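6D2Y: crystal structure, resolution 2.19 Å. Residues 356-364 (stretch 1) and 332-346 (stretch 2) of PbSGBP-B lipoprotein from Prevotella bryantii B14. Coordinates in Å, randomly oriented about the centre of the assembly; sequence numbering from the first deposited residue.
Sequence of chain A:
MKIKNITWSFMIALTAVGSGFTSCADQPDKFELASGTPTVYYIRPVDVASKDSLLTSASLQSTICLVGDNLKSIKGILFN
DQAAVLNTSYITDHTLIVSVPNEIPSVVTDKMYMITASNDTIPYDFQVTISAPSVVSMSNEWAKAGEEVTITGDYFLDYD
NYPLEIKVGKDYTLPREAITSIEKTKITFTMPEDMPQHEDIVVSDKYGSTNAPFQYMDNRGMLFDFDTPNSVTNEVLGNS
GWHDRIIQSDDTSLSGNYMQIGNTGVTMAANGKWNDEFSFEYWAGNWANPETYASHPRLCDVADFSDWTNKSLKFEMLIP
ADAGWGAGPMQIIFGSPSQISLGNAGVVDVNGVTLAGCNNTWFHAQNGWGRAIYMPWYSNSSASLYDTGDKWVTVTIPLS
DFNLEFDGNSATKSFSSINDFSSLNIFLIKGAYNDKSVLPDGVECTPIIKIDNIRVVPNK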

# COMPACT_ATOMS: atom_id res chain seq x y z
N ALA A 356 -20.65 -24.41 11.09
CA ALA A 356 -21.58 -24.45 9.97
C ALA A 356 -21.36 -25.63 9.05
O ALA A 356 -22.26 -25.95 8.25
CB ALA A 356 -21.50 -23.15 9.17
N GLY A 357 -20.21 -26.29 9.12
CA GLY A 357 -19.90 -27.36 8.19
C GLY A 357 -19.59 -26.82 6.81
O GLY A 357 -19.51 -25.61 6.57
N CYS A 358 -19.40 -27.75 5.88
CA CYS A 358 -19.08 -27.39 4.51
C CYS A 358 -20.29 -26.77 3.82
O CYS A 358 -21.40 -27.31 3.89
CB CYS A 358 -18.61 -28.62 3.73
SG CYS A 358 -17.12 -29.40 4.38
N ASN A 359 -20.07 -25.63 3.17
CA ASN A 359 -21.13 -24.97 2.42
C ASN A 359 -20.50 -23.95 1.48
O ASN A 359 -19.33 -23.58 1.63
CB ASN A 359 -22.14 -24.28 3.35
CG ASN A 359 -21.60 -23.01 3.96
OD1 ASN A 359 -21.72 -21.93 3.39
ND2 ASN A 359 -21.00 -23.12 5.14
N ASN A 360 -21.29 -23.50 0.50
CA ASN A 360 -20.87 -22.42 -0.39
C ASN A 360 -21.90 -21.30 -0.42
O ASN A 360 -21.96 -20.55 -1.40
CB ASN A 360 -20.60 -22.94 -1.80
CG ASN A 360 -21.78 -23.69 -2.39
OD1 ASN A 360 -22.89 -23.65 -1.86
ND2 ASN A 360 -21.54 -24.37 -3.51
N THR A 361 -22.73 -21.19 0.62
CA THR A 361 -23.72 -20.13 0.73
C THR A 361 -23.30 -19.02 1.69
O THR A 361 -23.92 -17.96 1.69
CB THR A 361 -25.06 -20.70 1.19
OG1 THR A 361 -24.93 -21.22 2.51
CG2 THR A 361 -25.52 -21.81 0.26
N TRP A 362 -22.26 -19.25 2.49
CA TRP A 362 -21.94 -18.31 3.57
C TRP A 362 -21.40 -16.99 3.04
O TRP A 362 -21.56 -15.96 3.70
CB TRP A 362 -20.93 -18.95 4.52
CG TRP A 362 -19.58 -19.14 3.93
CD1 TRP A 362 -19.17 -20.17 3.12
CD2 TRP A 362 -18.44 -18.29 4.09
NE1 TRP A 362 -17.85 -20.00 2.77
CE2 TRP A 362 -17.38 -18.86 3.35
CE3 TRP A 362 -18.21 -17.10 4.79
CZ2 TRP A 362 -16.12 -18.27 3.29
CZ3 TRP A 362 -16.96 -16.52 4.72
CH2 TRP A 362 -15.93 -17.11 3.98
N PHE A 363 -20.77 -16.99 1.87
CA PHE A 363 -20.25 -15.75 1.30
C PHE A 363 -21.24 -15.06 0.37
O PHE A 363 -20.91 -14.00 -0.18
CB PHE A 363 -18.93 -16.01 0.55
CG PHE A 363 -19.03 -17.04 -0.54
CD1 PHE A 363 -19.38 -16.66 -1.83
CD2 PHE A 363 -18.75 -18.37 -0.29
CE1 PHE A 363 -19.46 -17.60 -2.84
CE2 PHE A 363 -18.84 -19.31 -1.30
CZ PHE A 363 -19.19 -18.93 -2.58
N HIS A 364 -22.44 -15.61 0.20
CA HIS A 364 -23.49 -14.94 -0.57
C HIS A 364 -24.85 -15.21 0.08
O HIS A 364 -25.82 -15.61 -0.57
CB HIS A 364 -23.46 -15.36 -2.04
CG HIS A 364 -23.85 -16.78 -2.28
ND1 HIS A 364 -25.11 -17.14 -2.73
CD2 HIS A 364 -23.15 -17.93 -2.17
CE1 HIS A 364 -25.16 -18.46 -2.87
NE2 HIS A 364 -23.98 -18.96 -2.54
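Stretch 2 332-346: IIFGSPSQISLGNAG

Loops that pack without sheet or helix pairing must find partners for their polar backbone atoms one at a time, and residues 332-346 of PbSGBP-B illustrate how this is done. The segment enters as a strand, 332-335, passes through 337-339 with helical backbone angles, and continues as an extended loop past 356-364, which has no regular secondary structure. Register is reversed: Ala345 lies nearest Gly357 (CA to CA, 4.0 Å), Leu342 nearest Cys358 (5.5 Å) and Ile333 nearest Phe363 (6.8 Å).

The turn first satisfies itself, Ser336 O accepting from Gln339 N (2.9 Å) and Ile340 N (3.1 Å), while Ser336 N donates to Gln339 OE1 (3.1 Å). Two of its carbonyls serve the partner: Pro337 O accepts from Ala356 N (3.3 Å), and Gln339 O from Asn359 ND2 (3.0 Å). The same amide nitrogen also reaches Gly357 O (3.2 Å), whereas Asn359 OD1 takes Thr361 N (3.0 Å), so this one side chain ties its own loop to its neighbour. Further along, Gly357 N donates to Ser341 OG (3.0 Å) and Cys358 N to Gly343 O (3.1 Å). Weaker bonds run the other way, from Ser341 N to Gly357 O (3.4 Å) and from Gly343 N to Cys358 SG (3.6 Å). Proximity alone is insufficient: Ser341 O lies 3.1 Å from Gly357 O, but both are acceptors. A CB on Gly357 would clash with Ala345 N.

Trp362 supplies the apolar counterpart. Ile340 CB lies 3.6 Å from the centroid of its five-membered ring, almost along the normal, while Ile333 CG2 approaches Trp362 CZ3 at 3.5 Å. Gly335 CA, 3.4 Å from Trp362 CZ3, leaves no room for a side chain. Finally, a water accepts from Gln339 NE2 (2.9 Å to the water O) and donates to Trp362 O (2.6 Å from the water O), bridging the two segments.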

# COMPACT_ATOMS: atom_id res chain seq x y z
N ILE A 332 -12.32 -11.75 -1.95
CA ILE A 332 -11.52 -12.36 -0.89
C ILE A 332 -12.35 -12.30 0.38
O ILE A 332 -12.54 -11.22 0.95
CB ILE A 332 -10.16 -11.66 -0.74
CG1 ILE A 332 -9.46 -11.57 -2.09
CG2 ILE A 332 -9.30 -12.38 0.28
CD1 ILE A 332 -8.31 -10.59 -2.13
N ILE A 333 -12.85 -13.45 0.83
CA ILE A 333 -13.83 -13.51 1.91
C ILE A 333 -13.22 -14.23 3.10
O ILE A 333 -12.85 -15.41 3.00
CB ILE A 333 -15.12 -14.21 1.47
CG1 ILE A 333 -15.53 -13.78 0.06
CG2 ILE A 333 -16.25 -13.91 2.45
CD1 ILE A 333 -15.27 -14.84 -0.99
N PHE A 334 -13.12 -13.54 4.23
CA PHE A 334 -12.79 -14.15 5.51
C PHE A 334 -14.08 -14.59 6.20
O PHE A 334 -15.13 -13.98 6.04
CB PHE A 334 -12.02 -13.18 6.41
CG PHE A 334 -10.55 -13.12 6.12
CD1 PHE A 334 -9.71 -14.13 6.54
CD2 PHE A 334 -10.00 -12.04 5.44
CE1 PHE A 334 -8.35 -14.08 6.29
CE2 PHE A 334 -8.65 -11.98 5.19
CZ PHE A 334 -7.82 -13.00 5.61
N GLY A 335 -13.98 -15.66 6.97
CA GLY A 335 -15.15 -16.22 7.62
C GLY A 335 -14.83 -16.81 8.97
O GLY A 335 -13.72 -17.28 9.22
N SER A 336 -15.82 -16.76 9.85
CA SER A 336 -15.77 -17.36 11.18
C SER A 336 -16.20 -18.82 11.11
O SER A 336 -16.82 -19.25 10.14
CB SER A 336 -16.67 -16.58 12.13
OG SER A 336 -18.04 -16.75 11.80
N PRO A 337 -15.88 -19.61 12.14
CA PRO A 337 -16.40 -20.99 12.18
C PRO A 337 -17.91 -21.04 12.19
O PRO A 337 -18.49 -22.05 11.74
CB PRO A 337 -15.81 -21.55 13.48
CG PRO A 337 -14.62 -20.72 13.74
CD PRO A 337 -14.98 -19.34 13.27
N SER A 338 -18.58 -19.99 12.67
CA SER A 338 -20.02 -19.92 12.57
C SER A 338 -20.50 -19.93 11.12
O SER A 338 -21.61 -20.38 10.84
CB SER A 338 -20.52 -18.67 13.30
OG SER A 338 -21.74 -18.20 12.75
N GLN A 339 -19.70 -19.43 10.18
CA GLN A 339 -20.13 -19.32 8.79
C GLN A 339 -19.67 -20.49 7.93
O GLN A 339 -20.41 -20.93 7.04
CB GLN A 339 -19.59 -18.01 8.19
CG GLN A 339 -20.13 -16.77 8.85
CD GLN A 339 -19.41 -15.52 8.38
OE1 GLN A 339 -18.31 -15.21 8.85
NE2 GLN A 339 -20.03 -14.78 7.47
N ILE A 340 -18.47 -21.00 8.17
CA ILE A 340 -17.88 -22.02 7.32
C ILE A 340 -16.85 -22.79 8.13
O ILE A 340 -16.14 -22.22 8.96
CB ILE A 340 -17.26 -21.40 6.05
CG1 ILE A 340 -16.67 -22.48 5.14
CG2 ILE A 340 -16.20 -20.36 6.41
CD1 ILE A 340 -17.69 -23.46 4.63
N SER A 341 -16.78 -24.10 7.89
CA SER A 341 -15.78 -24.96 8.51
C SER A 341 -15.69 -26.24 7.69
O SER A 341 -16.61 -26.58 6.94
CB SER A 341 -16.13 -25.27 9.97
OG SER A 341 -17.35 -25.99 10.05
N LEU A 342 -14.57 -26.94 7.83
CA LEU A 342 -14.37 -28.21 7.14
C LEU A 342 -14.86 -29.33 8.05
O LEU A 342 -14.14 -29.80 8.93
CB LEU A 342 -12.91 -28.41 6.76
CG LEU A 342 -12.66 -29.70 5.97
CD1 LEU A 342 -13.26 -29.60 4.57
CD2 LEU A 342 -11.18 -30.02 5.89
N GLY A 343 -16.10 -29.76 7.84
CA GLY A 343 -16.67 -30.82 8.65
C GLY A 343 -18.18 -30.85 8.50
O GLY A 343 -18.73 -30.30 7.55
N ASN A 344 -18.83 -31.51 9.45
CA ASN A 344 -20.28 -31.60 9.48
C ASN A 344 -20.87 -30.39 10.20
O ASN A 344 -20.26 -29.83 11.12
CB ASN A 344 -20.74 -32.89 10.15
CG ASN A 344 -20.51 -34.11 9.29
OD1 ASN A 344 -21.09 -34.24 8.21
ND2 ASN A 344 -19.68 -35.03 9.76
N ALA A 345 -22.06 -29.99 9.77
CA ALA A 345 -22.77 -28.92 10.44
C ALA A 345 -23.29 -29.39 11.80
O ALA A 345 -23.68 -30.55 11.96
CB ALA A 345 -23.94 -28.43 9.58
N GLY A 346 -23.28 -28.48 12.77
CA GLY A 346 -23.76 -28.77 14.11
C GLY A 346 -22.68 -29.12 15.10
O GLY A 346 -22.93 -29.06 16.31
O HOH W 1 -22.42 -15.02 5.93